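Local atomic coordinates of DNA-binding response regulator, merR family (Colwellia psychrerythraea, PDB entry 3CNB), a protein that probably binds DNA as a merR-type response regulator, and is represented here by its CheY-like signal receiver domain. Residues Phe9-Ile14 and Ala35-Ala40; Pro55-Leu60 and Asn84-Ala89; Gly92-Asp97 and Glu108-Lys113. All coordinates share one frame; numbering follows the deposited sequence.

Contact 1 of 3, residues Phe9-Ile14 and Ala35-Ala40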
loop_
_atom_site.group_PDB
_atom_site.type_symbol
_atom_site.label_atom_id
_atom_site.label_comp_id
_atom_site.label_asym_id
_atom_site.label_seq_id
_atom_site.Cartn_x
_atom_site.Cartn_y
_atom_site.Cartn_z
ATOM N N PHE A 9 -11.055 10.785 -3.225
ATOM C CA PHE A 9 -10.269 9.849 -2.365
ATOM C C PHE A 9 -9.398 8.988 -3.278
ATOM O O PHE A 9 -9.869 8.494 -4.299
ATOM C CB PHE A 9 -11.213 9.010 -1.485
ATOM C CG PHE A 9 -10.560 7.811 -0.831
ATOM C CD1 PHE A 9 -11.053 6.534 -1.065
ATOM C CD2 PHE A 9 -9.476 7.957 0.013
ATOM C CE1 PHE A 9 -10.469 5.419 -0.480
ATOM C CE2 PHE A 9 -8.878 6.848 0.597
ATOM C CZ PHE A 9 -9.379 5.577 0.343
ATOM N N SER A 10 -8.128 8.824 -2.913
ATOM C CA SER A 10 -7.130 8.332 -3.853
ATOM C C SER A 10 -6.246 7.217 -3.287
ATOM O O SER A 10 -5.729 7.332 -2.185
ATOM C CB SER A 10 -6.283 9.509 -4.348
ATOM O OG SER A 10 -5.496 9.138 -5.447
ATOM N N ILE A 11 -6.088 6.125 -4.035
ATOM C CA ILE A 11 -5.267 5.015 -3.570
ATOM C C ILE A 11 -4.206 4.720 -4.598
ATOM O O ILE A 11 -4.514 4.604 -5.775
ATOM C CB ILE A 11 -6.100 3.727 -3.323
ATOM C CG1 ILE A 11 -7.096 3.936 -2.186
ATOM C CG2 ILE A 11 -5.202 2.526 -2.969
ATOM C CD1 ILE A 11 -8.246 2.959 -2.213
ATOM N N LEU A 12 -2.958 4.581 -4.142
ATOM C CA LEU A 12 -1.845 4.161 -4.995
ATOM C C LEU A 12 -1.385 2.750 -4.630
ATOM O O LEU A 12 -1.011 2.474 -3.478
ATOM C CB LEU A 12 -0.657 5.148 -4.855
ATOM C CG LEU A 12 0.480 5.365 -5.873
ATOM C CD1 LEU A 12 1.832 5.329 -5.155
ATOM C CD2 LEU A 12 0.482 4.426 -7.076
ATOM N N ILE A 13 -1.366 1.875 -5.627
ATOM C CA ILE A 13 -0.918 0.502 -5.460
ATOM C C ILE A 13 0.464 0.346 -6.063
ATOM O O ILE A 13 0.645 0.572 -7.258
ATOM C CB ILE A 13 -1.901 -0.523 -6.130
ATOM C CG1 ILE A 13 -3.258 -0.509 -5.434
ATOM C CG2 ILE A 13 -1.324 -1.960 -6.140
ATOM C CD1 ILE A 13 -4.368 -0.995 -6.339
ATOM N N ILE A 14 1.416 -0.041 -5.248
ATOM C CA ILE A 14 2.751 -0.341 -5.670
ATOM C C ILE A 14 2.989 -1.832 -5.736
ATOM O O ILE A 14 3.122 -2.471 -4.746
ATOM C CB ILE A 14 3.751 0.308 -4.759
ATOM C CG1 ILE A 14 3.648 1.819 -4.838
ATOM C CG2 ILE A 14 5.094 -0.134 -5.078
ATOM C CD1 ILE A 14 4.174 2.543 -3.723
ATOM N N ALA A 35 -13.544 6.268 -5.396
ATOM C CA ALA A 35 -12.101 6.479 -5.238
ATOM C C ALA A 35 -11.391 6.464 -6.585
ATOM O O ALA A 35 -11.842 5.804 -7.516
ATOM C CB ALA A 35 -11.500 5.430 -4.342
ATOM N N LYS A 36 -10.282 7.187 -6.705
ATOM C CA LYS A 36 -9.410 6.919 -7.834
ATOM C C LYS A 36 -8.239 6.034 -7.407
ATOM O O LYS A 36 -7.568 6.296 -6.419
ATOM C CB LYS A 36 -9.030 8.179 -8.638
ATOM C CG LYS A 36 -8.115 9.178 -7.990
ATOM C CD LYS A 36 -8.150 10.489 -8.793
ATOM C CE LYS A 36 -6.744 11.049 -9.079
ATOM N NZ LYS A 36 -5.951 11.400 -7.860
ATOM N N ILE A 37 -8.062 4.947 -8.146
ATOM C CA ILE A 37 -7.087 3.926 -7.823
ATOM C C ILE A 37 -6.064 3.951 -8.935
ATOM O O ILE A 37 -6.422 3.910 -10.102
ATOM C CB ILE A 37 -7.722 2.533 -7.787
ATOM C CG1 ILE A 37 -9.092 2.575 -7.095
ATOM C CG2 ILE A 37 -6.794 1.549 -7.119
ATOM C CD1 ILE A 37 -9.099 2.195 -5.673
ATOM N N LYS A 38 -4.792 4.068 -8.569
ATOM C CA LYS A 38 -3.709 4.052 -9.540
ATOM C C LYS A 38 -2.682 2.981 -9.196
ATOM O O LYS A 38 -2.506 2.624 -8.020
ATOM C CB LYS A 38 -3.057 5.432 -9.659
ATOM C CG LYS A 38 -4.013 6.537 -10.128
ATOM C CD LYS A 38 -4.185 6.558 -11.643
ATOM C CE LYS A 38 -5.362 7.442 -12.049
ATOM N NZ LYS A 38 -5.941 7.016 -13.357
ATOM N N ILE A 39 -2.051 2.431 -10.238
ATOM C CA ILE A 39 -1.006 1.426 -10.088
ATOM C C ILE A 39 0.357 1.938 -10.552
ATOM O O ILE A 39 0.480 2.512 -11.629
ATOM C CB ILE A 39 -1.315 0.108 -10.858
ATOM C CG1 ILE A 39 -2.722 -0.401 -10.547
ATOM C CG2 ILE A 39 -0.311 -0.957 -10.502
ATOM C CD1 ILE A 39 -3.253 -1.357 -11.606
ATOM N N ALA A 40 1.365 1.708 -9.719
ATOM C CA ALA A 40 2.745 1.857 -10.105
ATOM C C ALA A 40 3.352 0.453 -10.202
ATOM O O ALA A 40 3.414 -0.295 -9.209
ATOM C CB ALA A 40 3.459 2.703 -9.104
#
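The Phe9 ring, the one aromatic group of the pair, stands at its N-terminal end and meets Ala35 obliquely, its CD1 atom 3.5 Å from Ala35 CB; it also packs edge-to-face with Phe32. Beyond it the chains run as parallel beta strands in which five hydrogen bonds alternate: Phe9 O and Lys36 N, Ile11 N and Lys36 O, Ile11 O and Lys38 N, Ile13 N and Lys38 O, Ile13 O and Ala40 N. In all five the donor lies nearly along the C=O axis. On one face, Ile11 and Ile37 lie side by side and touch through their CD1 atoms, 3.6 Å apart. Ile13 CD1 reaches obliquely to Ile37 CG2, also at 3.6 Å. Ile37 thus meets Ile11 through CD1, turned by chi2 to -97°, and Ile13 through CG2. On the other face Leu12 CD2 approaches Ala40 CB at 4.0 Å. Helix 18-31 connects strands 10-14 and 36-40 in a right-handed beta-alpha-beta unit: Thr25 and Leu28 of that helix cover the Ile13, Ile37 and Ile39 face, helix 43-52 covers Leu12 and Ala40 through Leu49, and strand 57-61 continues the sheet beyond 10-14.

Contact 2 of 3, residues Pro55-Leu60 and Asn84-Ala89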
loop_
_atom_site.group_PDB
_atom_site.type_symbol
_atom_site.label_atom_id
_atom_site.label_comp_id
_atom_site.label_asym_id
_atom_site.label_seq_id
_atom_site.Cartn_x
_atom_site.Cartn_y
_atom_site.Cartn_z
ATOM N N PRO A 55 -1.819 10.159 -3.072
ATOM C CA PRO A 55 -2.727 9.131 -2.566
ATOM C C PRO A 55 -3.021 9.313 -1.092
ATOM O O PRO A 55 -2.219 9.897 -0.354
ATOM C CB PRO A 55 -1.959 7.834 -2.814
ATOM C CG PRO A 55 -0.499 8.240 -2.776
ATOM C CD PRO A 55 -0.430 9.669 -3.215
ATOM N N ASP A 56 -4.187 8.859 -0.665
ATOM C CA ASP A 56 -4.528 8.910 0.748
ATOM C C ASP A 56 -4.070 7.621 1.387
ATOM O O ASP A 56 -3.767 7.587 2.562
ATOM C CB ASP A 56 -6.030 9.084 0.903
ATOM C CG ASP A 56 -6.511 10.390 0.313
ATOM O OD1 ASP A 56 -6.191 11.444 0.901
ATOM O OD2 ASP A 56 -7.166 10.362 -0.743
ATOM N N VAL A 57 -4.045 6.567 0.570
ATOM C CA VAL A 57 -3.669 5.221 0.959
ATOM C C VAL A 57 -2.636 4.685 -0.033
ATOM O O VAL A 57 -2.813 4.829 -1.248
ATOM C CB VAL A 57 -4.910 4.252 0.975
ATOM C CG1 VAL A 57 -4.490 2.837 1.371
ATOM C CG2 VAL A 57 -5.993 4.750 1.949
ATOM N N VAL A 58 -1.550 4.092 0.462
ATOM C CA VAL A 58 -0.716 3.253 -0.426
ATOM C C VAL A 58 -0.615 1.805 0.011
ATOM O O VAL A 58 -0.305 1.488 1.175
ATOM C CB VAL A 58 0.730 3.815 -0.840
ATOM C CG1 VAL A 58 0.854 5.325 -0.751
ATOM C CG2 VAL A 58 1.897 3.067 -0.177
ATOM N N MET A 59 -0.893 0.937 -0.954
ATOM C CA MET A 59 -0.701 -0.485 -0.815
ATOM C C MET A 59 0.695 -0.778 -1.343
ATOM O O MET A 59 0.979 -0.596 -2.527
ATOM C CB MET A 59 -1.777 -1.253 -1.600
ATOM C CG MET A 59 -3.220 -0.779 -1.319
ATOM S SD MET A 59 -3.900 -1.338 0.257
ATOM C CE MET A 59 -3.839 -3.089 0.026
ATOM N N LEU A 60 1.553 -1.247 -0.453
ATOM C CA LEU A 60 2.972 -1.380 -0.726
ATOM C C LEU A 60 3.446 -2.839 -0.733
ATOM O O LEU A 60 3.504 -3.498 0.312
ATOM C CB LEU A 60 3.752 -0.568 0.325
ATOM C CG LEU A 60 5.289 -0.569 0.281
ATOM C CD1 LEU A 60 5.783 0.182 -0.932
ATOM C CD2 LEU A 60 5.868 0.022 1.534
ATOM N N ASN A 84 0.906 11.608 6.495
ATOM C CA ASN A 84 -0.478 11.192 6.771
ATOM C C ASN A 84 -1.084 10.124 5.858
ATOM O O ASN A 84 -2.226 9.680 6.081
ATOM C CB ASN A 84 -1.389 12.420 6.843
ATOM C CG ASN A 84 -1.117 13.252 8.071
ATOM O OD1 ASN A 84 -1.009 12.721 9.177
ATOM N ND2 ASN A 84 -0.973 14.552 7.886
ATOM N N ILE A 85 -0.331 9.711 4.838
ATOM C CA ILE A 85 -0.744 8.621 3.953
ATOM C C ILE A 85 -0.852 7.328 4.769
ATOM O O ILE A 85 0.044 7.011 5.561
ATOM C CB ILE A 85 0.277 8.429 2.780
ATOM C CG1 ILE A 85 0.314 9.662 1.871
ATOM C CG2 ILE A 85 -0.051 7.197 1.960
ATOM C CD1 ILE A 85 1.195 9.488 0.599
ATOM N N ILE A 86 -1.960 6.605 4.605
ATOM C CA ILE A 86 -2.130 5.308 5.267
ATOM C C ILE A 86 -1.412 4.257 4.437
ATOM O O ILE A 86 -1.791 4.000 3.293
ATOM C CB ILE A 86 -3.620 4.892 5.390
ATOM C CG1 ILE A 86 -4.423 5.906 6.207
ATOM C CG2 ILE A 86 -3.756 3.450 5.959
ATOM C CD1 ILE A 86 -5.894 5.993 5.726
ATOM N N VAL A 87 -0.368 3.672 5.018
ATOM C CA VAL A 87 0.442 2.694 4.337
ATOM C C VAL A 87 0.092 1.274 4.799
ATOM O O VAL A 87 0.228 0.937 5.973
ATOM C CB VAL A 87 1.966 2.956 4.540
ATOM C CG1 VAL A 87 2.783 1.808 3.974
ATOM C CG2 VAL A 87 2.385 4.287 3.885
ATOM N N ILE A 88 -0.331 0.445 3.853
ATOM C CA ILE A 88 -0.584 -0.960 4.127
ATOM C C ILE A 88 0.419 -1.807 3.357
ATOM O O ILE A 88 0.377 -1.860 2.131
ATOM C CB ILE A 88 -2.058 -1.333 3.770
ATOM C CG1 ILE A 88 -3.026 -0.529 4.661
ATOM C CG2 ILE A 88 -2.314 -2.823 3.969
ATOM C CD1 ILE A 88 -4.455 -0.605 4.243
ATOM N N ALA A 89 1.317 -2.475 4.076
ATOM C CA ALA A 89 2.276 -3.370 3.435
ATOM C C ALA A 89 1.658 -4.710 3.016
ATOM O O ALA A 89 0.721 -5.197 3.636
ATOM C CB ALA A 89 3.484 -3.605 4.338
HETATM O O HOH W 1 -4.667 9.672 4.733
#
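Strands 57-61 and 86-91, joined by helix 69-77 in a beta-alpha-beta crossover, lie side by side in the parallel sheet of the CheY-like receiver fold. Four backbone hydrogen bonds hold them. Ile86 N donates to Asp56 O in the carbonyl plane and Ile88 N to Val58 O nearly along the C=O axis, whereas Val58 N and Leu60 N stand above the carbonyl planes of Ile86 and Ile88, 26° and 28° out of them. The returning bonds thus miss the lone-pair positions, although Leu60 N still lies 2.9 Å from Ile88 O.

The apolar contacts divide between the two faces. On one, Val57 CG2 crosses obliquely to Ile86 CD1 at 4.0 Å, and Met59, bent at chi2 and chi3, lays SD beside Ile88 CB at 4.0 Å; helix 117-129 covers these side chains through Leu120, Ile124 and Leu127. On the other, helix 69-77 packs over Leu60 and Val87. Ile85, just ahead of its strand, packs at the N-terminal end of the pairing: CG2 presses on Val58 CG1 at 3.4 Å, tighter than usual van der Waals contact, and CD1 rests 4.0 Å from Pro55 CG. An alanine here would remove both branches and would probably loosen the packing of Pro55 and Val58 where the two strands begin.

The side-chain and water-mediated polar contacts lie at this same end. Asp56 OD2 is hydrogen-bonded to Ser10 N, which ties the strand entry to strand 10-14. At the backbone, a water bridges the two segments, donating to Asn84 O at 2.8 Å and to Asp56 O at 3.1 Å, so that Asp56 O accepts from both this water and Ile86 N.

Contact 3 of 3, residues Gly92-Asp97 and Glu108-Lys113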
loop_
_atom_site.group_PDB
_atom_site.type_symbol
_atom_site.label_atom_id
_atom_site.label_comp_id
_atom_site.label_asym_id
_atom_site.label_seq_id
_atom_site.Cartn_x
_atom_site.Cartn_y
_atom_site.Cartn_z
ATOM N N GLY A 92 4.997 -11.665 0.275
ATOM C CA GLY A 92 4.836 -13.110 0.092
ATOM C C GLY A 92 5.102 -13.826 1.399
ATOM O O GLY A 92 4.177 -14.074 2.182
ATOM N N ALA A 93 6.368 -14.139 1.653
ATOM C CA ALA A 93 6.742 -14.788 2.905
ATOM C C ALA A 93 6.718 -13.810 4.096
ATOM O O ALA A 93 7.687 -13.071 4.321
ATOM C CB ALA A 93 8.111 -15.481 2.769
ATOM N N LEU A 94 5.596 -13.788 4.826
ATOM C CA LEU A 94 5.521 -13.123 6.130
ATOM C C LEU A 94 6.443 -13.814 7.119
ATOM O O LEU A 94 6.316 -15.022 7.360
ATOM C CB LEU A 94 4.115 -13.196 6.745
ATOM C CG LEU A 94 2.940 -12.239 6.560
ATOM C CD1 LEU A 94 1.953 -12.410 7.706
ATOM C CD2 LEU A 94 3.362 -10.814 6.480
ATOM N N THR A 95 7.381 -13.058 7.675
ATOM C CA THR A 95 8.014 -13.450 8.918
ATOM C C THR A 95 7.682 -12.354 9.912
ATOM O O THR A 95 7.270 -11.260 9.521
ATOM C CB THR A 95 9.545 -13.593 8.797
ATOM O OG1 THR A 95 10.129 -12.308 8.609
ATOM C CG2 THR A 95 9.929 -14.491 7.647
ATOM N N ASP A 96 7.882 -12.634 11.192
ATOM C CA ASP A 96 7.572 -11.668 12.224
ATOM C C ASP A 96 8.597 -10.549 12.326
ATOM O O ASP A 96 8.265 -9.455 12.746
ATOM C CB ASP A 96 7.319 -12.364 13.560
ATOM C CG ASP A 96 5.981 -13.107 13.580
ATOM O OD1 ASP A 96 4.957 -12.521 13.129
ATOM O OD2 ASP A 96 5.957 -14.273 14.040
ATOM N N ASP A 97 9.829 -10.818 11.910
ATOM C CA ASP A 97 10.823 -9.766 11.763
ATOM C C ASP A 97 10.421 -8.746 10.675
ATOM O O ASP A 97 10.494 -7.551 10.908
ATOM C CB ASP A 97 12.201 -10.358 11.469
ATOM C CG ASP A 97 13.334 -9.362 11.729
ATOM O OD1 ASP A 97 13.598 -9.057 12.922
ATOM O OD2 ASP A 97 13.961 -8.891 10.745
ATOM N N GLU A 108 0.623 0.525 8.744
ATOM C CA GLU A 108 -0.429 0.195 9.741
ATOM C C GLU A 108 -0.379 -1.273 10.099
ATOM O O GLU A 108 -0.666 -1.682 11.233
ATOM C CB GLU A 108 -1.839 0.514 9.211
ATOM C CG GLU A 108 -2.080 1.957 8.887
ATOM C CD GLU A 108 -1.824 2.869 10.045
ATOM O OE1 GLU A 108 -2.160 2.498 11.199
ATOM O OE2 GLU A 108 -1.292 3.968 9.798
ATOM N N THR A 109 -0.021 -2.062 9.095
ATOM C CA THR A 109 -0.056 -3.499 9.175
ATOM C C THR A 109 0.570 -4.085 7.922
ATOM O O THR A 109 0.926 -3.359 6.988
ATOM C CB THR A 109 -1.513 -4.011 9.351
ATOM O OG1 THR A 109 -1.488 -5.415 9.637
ATOM C CG2 THR A 109 -2.377 -3.701 8.116
ATOM N N CYS A 110 0.712 -5.403 7.914
ATOM C CA CYS A 110 1.299 -6.083 6.799
ATOM C C CYS A 110 0.496 -7.344 6.488
ATOM O O CYS A 110 0.227 -8.144 7.373
ATOM C CB CYS A 110 2.769 -6.392 7.085
ATOM S SG CYS A 110 3.649 -7.209 5.739
ATOM N N PHE A 111 0.100 -7.485 5.228
ATOM C CA PHE A 111 -0.653 -8.629 4.760
ATOM C C PHE A 111 0.258 -9.637 4.089
ATOM O O PHE A 111 1.089 -9.268 3.265
ATOM C CB PHE A 111 -1.716 -8.178 3.759
ATOM C CG PHE A 111 -2.945 -7.602 4.399
ATOM C CD1 PHE A 111 -4.073 -8.393 4.577
ATOM C CD2 PHE A 111 -2.976 -6.274 4.829
ATOM C CE1 PHE A 111 -5.219 -7.876 5.170
ATOM C CE2 PHE A 111 -4.105 -5.744 5.410
ATOM C CZ PHE A 111 -5.236 -6.555 5.592
ATOM N N GLY A 112 0.105 -10.909 4.452
ATOM C CA GLY A 112 0.788 -11.999 3.764
ATOM C C GLY A 112 0.085 -12.354 2.476
ATOM O O GLY A 112 -1.072 -11.991 2.290
ATOM N N LYS A 113 0.782 -13.045 1.580
ATOM C CA LYS A 113 0.176 -13.535 0.337
ATOM C C LYS A 113 0.028 -15.057 0.407
ATOM O O LYS A 113 0.913 -15.716 0.931
ATOM C CB LYS A 113 0.960 -13.068 -0.897
ATOM C CG LYS A 113 0.821 -11.560 -1.146
ATOM C CD LYS A 113 1.509 -11.117 -2.408
ATOM C CE LYS A 113 1.735 -9.623 -2.389
ATOM N NZ LYS A 113 2.745 -9.227 -3.416
HETATM O O HOH W 2 2.097 -15.045 3.263
#
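In the last beta-alpha-beta unit of the receiver fold, the loop that leads from strand 86-91 into helix 96-104 folds back against the edge strand 109-112. Leu94 carries the side-chain contact, meeting Cys110 and Gly112, while Gly92 and Lys113 form its second half. The side chains of Leu94 and Cys110 both set out toward the opposite segment and meet tip to tip. Leu94 CG is anti to its carbonyl carbon and Cys110 SG anti to its backbone N (chi1 -178°), which brings Leu94 CD2 within 3.7 Å of Cys110 SG. The same leucine lies across the backbone of Gly112, with CG 3.5 Å from Gly112 CA and both methyls close to Gly112 N. Gly112 has no side chain to come between; a beta carbon built on it would lie only 3.0 Å from Leu94 CG. Val99 of helix 96-104 touches both Leu94 and Cys110 and so closes the apolar cluster.

Farther along, Gly92 sits beside Lys113, whose CB is 4.0 Å from Gly92 CA. The extended lysine chain then runs away from the loop, and its NZ forms salt bridges with Glu15 OE2 and Asp61 OD1. Asp61 is the predicted phosphorylation site, unmodified here, and a lysine paired with it is characteristic of receiver domains. The single positive charge of Lys113, shared between the two carboxylates, would probably favour their ionised forms. Gly92 N is buried here without a partner. Gly92 O, by contrast, accepts a weak bond from Leu94 N and a second from a water, which lies 2.5 Å from Gly92 O and also donates to Lys113 O at 2.7 Å.

In the fold
The three contacts follow one another along the chain and belong to one five-stranded parallel sheet, ordered 36-40, 10-14, 57-61, 86-91, 109-112. Contact 1 takes the first two strands of that order and contact 2 the next two; their centres are about 9 Å apart and strands 10-14 and 57-61 join them directly. Contact 3 touches contact 2 where strand 109-112 pairs with strand 86-91. Its centre lies about 15 Å from that of contact 2 and about 21 Å from that of contact 1, across the chain's centre. Each joins parts of a successive beta-alpha-beta unit, the third through the loop ahead of helix 96-104, and predicted phosphorylation site Asp61 ends the central strand.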